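Local atomic coordinates of ORF59 (Human herpesvirus 8, PDB entry 3HSL), a protein that serves as the accessory subunit of the viral DNA polymerase, raising its processivity in lytic DNA replication, probably by sliding with it along the template and keeping it from dissociating. Residues T177-Q188 and F209-I218; R251-A260 and K297-V305. All coordinates share one frame; numbering follows the deposited sequence.

Contact 1. Residues T177-Q188 and F209-I218; sequences TGAFLLKWLRQQ and FSLGGVSKII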
# COMPACT_ATOMS: atom_id res chain seq x y z
N THR A 177 -25.21 -14.58 -20.21
CA THR A 177 -24.30 -14.84 -21.32
C THR A 177 -22.89 -14.27 -21.03
O THR A 177 -21.88 -14.96 -21.21
CB THR A 177 -24.86 -14.26 -22.63
OG1 THR A 177 -26.12 -14.87 -22.89
CG2 THR A 177 -23.92 -14.51 -23.80
N GLY A 178 -22.84 -13.03 -20.57
CA GLY A 178 -21.58 -12.37 -20.24
C GLY A 178 -20.73 -13.11 -19.22
O GLY A 178 -19.52 -13.16 -19.37
N ALA A 179 -21.36 -13.67 -18.19
CA ALA A 179 -20.63 -14.40 -17.15
C ALA A 179 -20.15 -15.74 -17.67
O ALA A 179 -19.06 -16.22 -17.34
CB ALA A 179 -21.50 -14.61 -15.90
N PHE A 180 -20.99 -16.35 -18.49
CA PHE A 180 -20.70 -17.64 -19.06
C PHE A 180 -19.51 -17.46 -20.03
O PHE A 180 -18.62 -18.31 -20.11
CB PHE A 180 -21.95 -18.15 -19.76
CG PHE A 180 -22.04 -19.64 -19.84
CD1 PHE A 180 -22.67 -20.36 -18.81
CD2 PHE A 180 -21.52 -20.34 -20.93
CE1 PHE A 180 -22.78 -21.75 -18.86
CE2 PHE A 180 -21.61 -21.74 -21.00
CZ PHE A 180 -22.24 -22.45 -19.96
N LEU A 181 -19.49 -16.34 -20.75
CA LEU A 181 -18.40 -16.03 -21.69
C LEU A 181 -17.07 -15.85 -20.96
O LEU A 181 -16.01 -16.25 -21.46
CB LEU A 181 -18.71 -14.74 -22.45
CG LEU A 181 -17.58 -14.20 -23.36
CD1 LEU A 181 -17.19 -15.20 -24.44
CD2 LEU A 181 -17.91 -12.83 -23.97
N LEU A 182 -17.13 -15.23 -19.79
CA LEU A 182 -15.95 -14.97 -19.01
C LEU A 182 -15.45 -16.30 -18.40
O LEU A 182 -14.26 -16.59 -18.44
CB LEU A 182 -16.27 -13.95 -17.92
CG LEU A 182 -15.17 -13.08 -17.33
CD1 LEU A 182 -15.72 -12.40 -16.10
CD2 LEU A 182 -13.94 -13.83 -16.95
N LYS A 183 -16.36 -17.10 -17.84
CA LYS A 183 -15.98 -18.37 -17.23
C LYS A 183 -15.21 -19.21 -18.22
O LYS A 183 -14.18 -19.81 -17.89
CB LYS A 183 -17.20 -19.16 -16.71
N TRP A 184 -15.74 -19.23 -19.45
CA TRP A 184 -15.17 -19.97 -20.57
C TRP A 184 -13.81 -19.39 -20.93
O TRP A 184 -12.85 -20.13 -21.10
CB TRP A 184 -16.12 -19.90 -21.77
CG TRP A 184 -15.68 -20.75 -22.92
CD1 TRP A 184 -15.97 -22.07 -23.11
CD2 TRP A 184 -14.87 -20.35 -24.04
NE1 TRP A 184 -15.40 -22.51 -24.27
CE2 TRP A 184 -14.72 -21.48 -24.87
CE3 TRP A 184 -14.27 -19.15 -24.43
CZ2 TRP A 184 -13.98 -21.45 -26.05
CZ3 TRP A 184 -13.54 -19.12 -25.61
CH2 TRP A 184 -13.41 -20.26 -26.41
N LEU A 185 -13.72 -18.07 -21.03
CA LEU A 185 -12.44 -17.47 -21.36
C LEU A 185 -11.33 -17.85 -20.39
O LEU A 185 -10.31 -18.40 -20.81
CB LEU A 185 -12.54 -15.95 -21.52
CG LEU A 185 -13.22 -15.40 -22.77
CD1 LEU A 185 -13.37 -13.90 -22.68
CD2 LEU A 185 -12.44 -15.78 -24.02
N ARG A 186 -11.53 -17.57 -19.10
CA ARG A 186 -10.50 -17.88 -18.11
C ARG A 186 -10.15 -19.36 -17.97
O ARG A 186 -9.07 -19.70 -17.49
CB ARG A 186 -10.76 -17.25 -16.74
CG ARG A 186 -12.01 -17.71 -16.03
CD ARG A 186 -11.91 -17.36 -14.54
NE ARG A 186 -11.63 -15.93 -14.34
CZ ARG A 186 -12.56 -15.01 -14.11
NH1 ARG A 186 -13.84 -15.34 -14.04
NH2 ARG A 186 -12.19 -13.75 -13.94
N GLN A 187 -11.05 -20.26 -18.38
CA GLN A 187 -10.71 -21.66 -18.27
C GLN A 187 -9.87 -22.11 -19.47
O GLN A 187 -9.48 -23.27 -19.57
CB GLN A 187 -11.93 -22.54 -17.96
CG GLN A 187 -12.97 -22.65 -19.04
CD GLN A 187 -14.23 -23.34 -18.55
OE1 GLN A 187 -14.59 -23.24 -17.38
NE2 GLN A 187 -14.92 -24.04 -19.45
N GLN A 188 -9.61 -21.17 -20.38
CA GLN A 188 -8.79 -21.43 -21.57
C GLN A 188 -7.40 -20.87 -21.31
O GLN A 188 -6.44 -21.24 -21.98
CB GLN A 188 -9.35 -20.74 -22.81
CG GLN A 188 -10.78 -21.09 -23.10
CD GLN A 188 -10.99 -22.56 -23.20
OE1 GLN A 188 -10.10 -23.31 -23.62
NE2 GLN A 188 -12.18 -23.00 -22.83
N PHE A 209 -15.85 -16.70 -30.26
CA PHE A 209 -14.56 -16.52 -29.60
C PHE A 209 -13.78 -17.77 -29.92
O PHE A 209 -14.20 -18.87 -29.59
CB PHE A 209 -14.75 -16.25 -28.10
CG PHE A 209 -15.48 -14.95 -27.81
CD1 PHE A 209 -14.76 -13.80 -27.45
CD2 PHE A 209 -16.87 -14.87 -27.88
CE1 PHE A 209 -15.42 -12.57 -27.18
CE2 PHE A 209 -17.54 -13.66 -27.61
CZ PHE A 209 -16.81 -12.50 -27.26
N SER A 210 -12.64 -17.59 -30.57
CA SER A 210 -11.80 -18.70 -31.01
C SER A 210 -10.39 -18.61 -30.48
O SER A 210 -9.69 -17.59 -30.64
CB SER A 210 -11.77 -18.77 -32.54
OG SER A 210 -10.90 -19.80 -32.97
N LEU A 211 -9.96 -19.69 -29.85
CA LEU A 211 -8.66 -19.70 -29.24
C LEU A 211 -8.08 -21.11 -29.24
O LEU A 211 -8.79 -22.09 -29.01
CB LEU A 211 -8.87 -19.18 -27.82
CG LEU A 211 -7.79 -18.63 -26.92
CD1 LEU A 211 -8.50 -18.28 -25.65
CD2 LEU A 211 -6.70 -19.64 -26.65
N GLY A 212 -6.78 -21.22 -29.49
CA GLY A 212 -6.14 -22.53 -29.54
C GLY A 212 -6.99 -23.27 -30.55
O GLY A 212 -7.09 -22.83 -31.70
N GLY A 213 -7.60 -24.37 -30.12
CA GLY A 213 -8.47 -25.17 -31.00
C GLY A 213 -9.90 -25.31 -30.50
O GLY A 213 -10.57 -26.28 -30.84
N VAL A 214 -10.38 -24.35 -29.71
CA VAL A 214 -11.75 -24.38 -29.17
C VAL A 214 -12.47 -23.06 -29.42
O VAL A 214 -11.84 -22.01 -29.48
CB VAL A 214 -11.79 -24.70 -27.65
CG1 VAL A 214 -11.46 -26.16 -27.38
CG2 VAL A 214 -10.88 -23.74 -26.85
N SER A 215 -13.79 -23.12 -29.57
CA SER A 215 -14.54 -21.90 -29.84
C SER A 215 -15.78 -21.74 -29.00
O SER A 215 -16.33 -22.72 -28.48
CB SER A 215 -15.04 -21.94 -31.28
OG SER A 215 -13.98 -22.14 -32.20
N LYS A 216 -16.24 -20.50 -28.86
CA LYS A 216 -17.49 -20.29 -28.17
C LYS A 216 -18.36 -19.49 -29.12
O LYS A 216 -17.95 -18.44 -29.62
CB LYS A 216 -17.35 -19.60 -26.82
CG LYS A 216 -18.64 -19.78 -26.02
CD LYS A 216 -18.60 -19.14 -24.66
CE LYS A 216 -19.72 -19.69 -23.74
NZ LYS A 216 -21.13 -19.57 -24.24
N ILE A 217 -19.56 -19.99 -29.34
CA ILE A 217 -20.53 -19.37 -30.23
C ILE A 217 -21.65 -18.68 -29.43
O ILE A 217 -22.23 -19.27 -28.53
CB ILE A 217 -21.24 -20.45 -31.10
CG1 ILE A 217 -20.24 -21.41 -31.77
CG2 ILE A 217 -22.19 -19.81 -32.11
CD1 ILE A 217 -19.34 -20.77 -32.81
N ILE A 218 -21.94 -17.43 -29.77
CA ILE A 218 -23.02 -16.69 -29.12
C ILE A 218 -23.87 -16.00 -30.18
O ILE A 218 -23.35 -15.28 -31.04
CB ILE A 218 -22.49 -15.62 -28.16
CG1 ILE A 218 -21.63 -16.24 -27.05
CG2 ILE A 218 -23.66 -14.82 -27.57
CD1 ILE A 218 -20.99 -15.24 -26.12

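Contact 2. Residues R251-A260 and K297-V305; sequences RVSLESLIAA and KLSVLLLEV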
# COMPACT_ATOMS: atom_id res chain seq x y z
N ARG A 251 -8.26 -10.11 -33.54
CA ARG A 251 -7.44 -11.07 -32.81
C ARG A 251 -6.65 -10.30 -31.75
O ARG A 251 -5.60 -9.70 -32.01
CB ARG A 251 -6.60 -12.00 -33.70
CG ARG A 251 -5.76 -11.40 -34.77
CD ARG A 251 -4.93 -12.51 -35.43
NE ARG A 251 -5.75 -13.62 -35.92
CZ ARG A 251 -6.25 -13.71 -37.15
NH1 ARG A 251 -6.02 -12.76 -38.05
NH2 ARG A 251 -6.99 -14.76 -37.49
N VAL A 252 -7.21 -10.33 -30.56
CA VAL A 252 -6.67 -9.61 -29.43
C VAL A 252 -6.03 -10.51 -28.38
O VAL A 252 -6.14 -11.75 -28.46
CB VAL A 252 -7.81 -8.84 -28.75
CG1 VAL A 252 -8.53 -7.97 -29.77
CG2 VAL A 252 -8.79 -9.80 -28.14
N SER A 253 -5.37 -9.88 -27.41
CA SER A 253 -4.73 -10.61 -26.33
C SER A 253 -5.74 -11.14 -25.33
O SER A 253 -6.61 -10.39 -24.86
CB SER A 253 -3.79 -9.70 -25.57
OG SER A 253 -3.38 -10.35 -24.38
N LEU A 254 -5.62 -12.43 -25.02
CA LEU A 254 -6.50 -13.10 -24.07
C LEU A 254 -6.44 -12.47 -22.69
O LEU A 254 -7.50 -12.25 -22.10
CB LEU A 254 -6.18 -14.59 -23.96
CG LEU A 254 -7.08 -15.41 -23.02
CD1 LEU A 254 -8.57 -15.35 -23.41
CD2 LEU A 254 -6.61 -16.85 -22.96
N GLU A 255 -5.24 -12.18 -22.17
CA GLU A 255 -5.11 -11.53 -20.85
C GLU A 255 -5.85 -10.22 -20.87
O GLU A 255 -6.62 -9.92 -19.95
CB GLU A 255 -3.66 -11.20 -20.48
CG GLU A 255 -2.70 -12.37 -20.24
CD GLU A 255 -1.31 -11.87 -19.78
OE1 GLU A 255 -1.22 -10.68 -19.34
OE2 GLU A 255 -0.35 -12.67 -19.88
N SER A 256 -5.62 -9.43 -21.92
CA SER A 256 -6.28 -8.14 -22.04
C SER A 256 -7.80 -8.30 -22.07
O SER A 256 -8.51 -7.51 -21.48
CB SER A 256 -5.79 -7.38 -23.26
OG SER A 256 -4.42 -7.03 -23.11
N LEU A 257 -8.28 -9.33 -22.76
CA LEU A 257 -9.72 -9.54 -22.88
C LEU A 257 -10.35 -9.86 -21.53
O LEU A 257 -11.35 -9.25 -21.17
CB LEU A 257 -10.04 -10.60 -23.94
CG LEU A 257 -11.51 -10.92 -24.26
CD1 LEU A 257 -12.34 -9.68 -24.58
CD2 LEU A 257 -11.61 -11.91 -25.39
N ILE A 258 -9.77 -10.81 -20.80
CA ILE A 258 -10.25 -11.21 -19.48
C ILE A 258 -10.35 -9.95 -18.59
O ILE A 258 -11.42 -9.58 -18.13
CB ILE A 258 -9.27 -12.20 -18.79
CG1 ILE A 258 -8.90 -13.43 -19.66
CG2 ILE A 258 -9.81 -12.64 -17.41
CD1 ILE A 258 -10.00 -14.47 -19.87
N ALA A 259 -9.21 -9.31 -18.36
CA ALA A 259 -9.15 -8.11 -17.54
C ALA A 259 -10.13 -7.04 -18.04
O ALA A 259 -10.84 -6.40 -17.26
CB ALA A 259 -7.75 -7.58 -17.54
N ALA A 260 -10.17 -6.85 -19.36
CA ALA A 260 -11.06 -5.85 -19.92
C ALA A 260 -12.48 -6.16 -19.46
O ALA A 260 -13.12 -5.29 -18.86
CB ALA A 260 -10.95 -5.82 -21.41
N LYS A 297 -16.88 7.73 -18.06
CA LYS A 297 -16.71 6.78 -19.14
C LYS A 297 -15.56 5.84 -18.77
O LYS A 297 -14.49 6.29 -18.33
CB LYS A 297 -16.45 7.42 -20.50
CG LYS A 297 -17.65 8.10 -21.11
CD LYS A 297 -17.38 8.44 -22.56
CE LYS A 297 -18.57 9.12 -23.19
NZ LYS A 297 -18.84 10.41 -22.50
N LEU A 298 -15.81 4.54 -18.95
CA LEU A 298 -14.85 3.50 -18.65
C LEU A 298 -14.77 2.49 -19.79
O LEU A 298 -15.78 1.88 -20.16
CB LEU A 298 -15.24 2.76 -17.36
CG LEU A 298 -14.31 1.62 -16.88
CD1 LEU A 298 -12.93 2.15 -16.57
CD2 LEU A 298 -14.85 0.85 -15.68
N SER A 299 -13.58 2.31 -20.37
CA SER A 299 -13.45 1.32 -21.44
C SER A 299 -12.02 0.88 -21.55
O SER A 299 -11.15 1.46 -20.93
CB SER A 299 -13.90 1.88 -22.78
OG SER A 299 -12.99 2.85 -23.24
N VAL A 300 -11.78 -0.16 -22.34
CA VAL A 300 -10.45 -0.68 -22.57
C VAL A 300 -10.31 -0.93 -24.06
O VAL A 300 -11.11 -1.65 -24.63
CB VAL A 300 -10.21 -2.02 -21.83
CG1 VAL A 300 -8.81 -2.50 -22.08
CG2 VAL A 300 -10.45 -1.89 -20.30
N LEU A 301 -9.31 -0.34 -24.68
CA LEU A 301 -9.06 -0.53 -26.10
C LEU A 301 -8.18 -1.75 -26.26
O LEU A 301 -7.08 -1.80 -25.71
CB LEU A 301 -8.34 0.68 -26.66
CG LEU A 301 -9.07 2.00 -26.46
CD1 LEU A 301 -8.30 3.16 -27.04
CD2 LEU A 301 -10.45 1.94 -27.07
N LEU A 302 -8.66 -2.75 -27.01
CA LEU A 302 -7.89 -3.97 -27.24
C LEU A 302 -7.16 -3.82 -28.54
O LEU A 302 -7.78 -3.66 -29.60
CB LEU A 302 -8.77 -5.21 -27.27
CG LEU A 302 -9.55 -5.55 -26.01
CD1 LEU A 302 -10.33 -6.81 -26.30
CD2 LEU A 302 -8.65 -5.75 -24.80
N LEU A 303 -5.84 -3.89 -28.47
CA LEU A 303 -5.03 -3.75 -29.67
C LEU A 303 -4.95 -5.04 -30.46
O LEU A 303 -4.87 -6.14 -29.90
CB LEU A 303 -3.64 -3.24 -29.31
CG LEU A 303 -3.66 -1.81 -28.76
CD1 LEU A 303 -2.35 -1.44 -28.07
CD2 LEU A 303 -4.00 -0.85 -29.87
N GLU A 304 -4.96 -4.86 -31.77
CA GLU A 304 -4.91 -5.93 -32.74
C GLU A 304 -3.53 -6.55 -32.53
O GLU A 304 -2.55 -5.83 -32.37
CB GLU A 304 -5.03 -5.30 -34.13
CG GLU A 304 -5.75 -6.12 -35.22
CD GLU A 304 -5.07 -7.41 -35.63
OE1 GLU A 304 -3.84 -7.55 -35.40
OE2 GLU A 304 -5.78 -8.28 -36.19
N VAL A 305 -3.45 -7.88 -32.53
CA VAL A 305 -2.17 -8.58 -32.32
C VAL A 305 -1.71 -9.29 -33.60
O VAL A 305 -2.42 -10.13 -34.16
CB VAL A 305 -2.25 -9.60 -31.15
CG1 VAL A 305 -0.93 -10.34 -30.99
CG2 VAL A 305 -2.61 -8.91 -29.86

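Contact 1. Residues T177-Q188 and F209-I218
A beta hairpin, strands 206-211 and 214-222 joined by a type II' turn from Leu211 to Val214, packs one face on helix 175-186, with Trp184 laid over Lys216 at the middle. Helix 177-186 and strand 214-218 run antiparallel at 176°, their axes 10.1 Å apart. The side chains of Trp184 and Lys216 slide past each other in opposite directions: Lys216 CB sits over the centre of the six-membered ring of Trp184, 3.7 Å from its centroid, a CH-pi contact, and Lys216 CD follows over the same face. On the opposite face lies Gln188 NE2, toward the rim, and it gives a weak hydrogen bond to Trp184 O, 3.4 Å long. The far rim of the indole rests on hairpin backbone, CZ2 3.5 Å from Ser215 C and CH2 close to Phe209 O. The lysine chain runs extended, then bends at its last torsion (chi4 -57°), and CE meets the edge of the Phe180 ring in its plane, 3.4 Å from CD2.

Deeper in, Leu181 crosses Phe209 at about a right angle. With CG of Leu181 anti to the backbone N (chi1 173°), its CD1 lies over the face of the Phe209 ring, 3.6 Å from the centroid. At one end Thr177 CG2 and Ile218 CG2 meet tip to tip at 3.8 Å, while Thr177 OG1 turns to Asp240 for a hydrogen bond. At the other end, beside the hairpin turn, Gln188 CB touches Leu211 CD1. This is helix-on-sheet packing, helix 175-186 covering one face of a hairpin, in the processivity-factor fold of the herpesvirus polymerase accessory subunits.

Contact 2. Residues R251-A260 and K297-V305
Val305 N gives a hydrogen bond to Arg251 O, 2.9 Å long with an N-H...O angle of 150°, and this backbone link ties the C-terminal tail of the model to the end of strand 248-253. From that strand the chain passes straight into helix 254-263, whose 254-260 part runs antiparallel to strand 297-302 at 166°, with the axes 9.3 Å apart. Ser253 stands at the N-cap of the helix; its OG accepts a long, weak bond from Ser256 N and also has hydrogen-bonding partners in Asp193 and Thr59.

Leu302 carries most of the side-chain packing. Its CG is anti to the carbonyl carbon (chi1 -62°), which sends the two methyls into the bend between strand and helix. CD2 meets Ser256 CB at 3.6 Å, CD1 touches Leu257 CD1 at 3.9 Å, and CB lies 3.7 Å from Val252 CG1. Ser256 OG is hydrogen-bonded to Val57 O and Ala60 N. In this processivity-factor fold the helix packs across a sheet face, and the strand turns Val300 and Leu302 toward it. Further along the helix, Ala260 CB abuts Val300 CB at 3.9 Å.

Toward the tail, Arg251 and Glu304 lie side by side and point the same way. The contact is made by Arg251 CG and Glu304 OE2, 3.4 Å apart, whereas Arg251 NH1 stays 4.9 Å from Glu304 OE2, so any attraction between the charges acts at a distance.

In the fold
Contact 1 and contact 2 are neighbours on the same side of the molecule's centre, their own centres 15 Å apart, and they meet directly through the helices 175-186 and 254-263. Leu185 CB of contact 1 lies 3.4 Å from Ile258 CD1 of contact 2, and Leu185 CD1 is 3.8 Å from Leu257 CD2. The hairpin joins in as well, with Leu211 CD1 3.6 Å from Leu254 CD2. Helix 254-263 thus touches strand 296-302 with one part of its surface and contact 1 with another. Along the sequence, contact 1 closes before contact 2 opens. Strand 195-201 bridges them too, its Thr197 pairing with Ser210 and its Val196 with Val252.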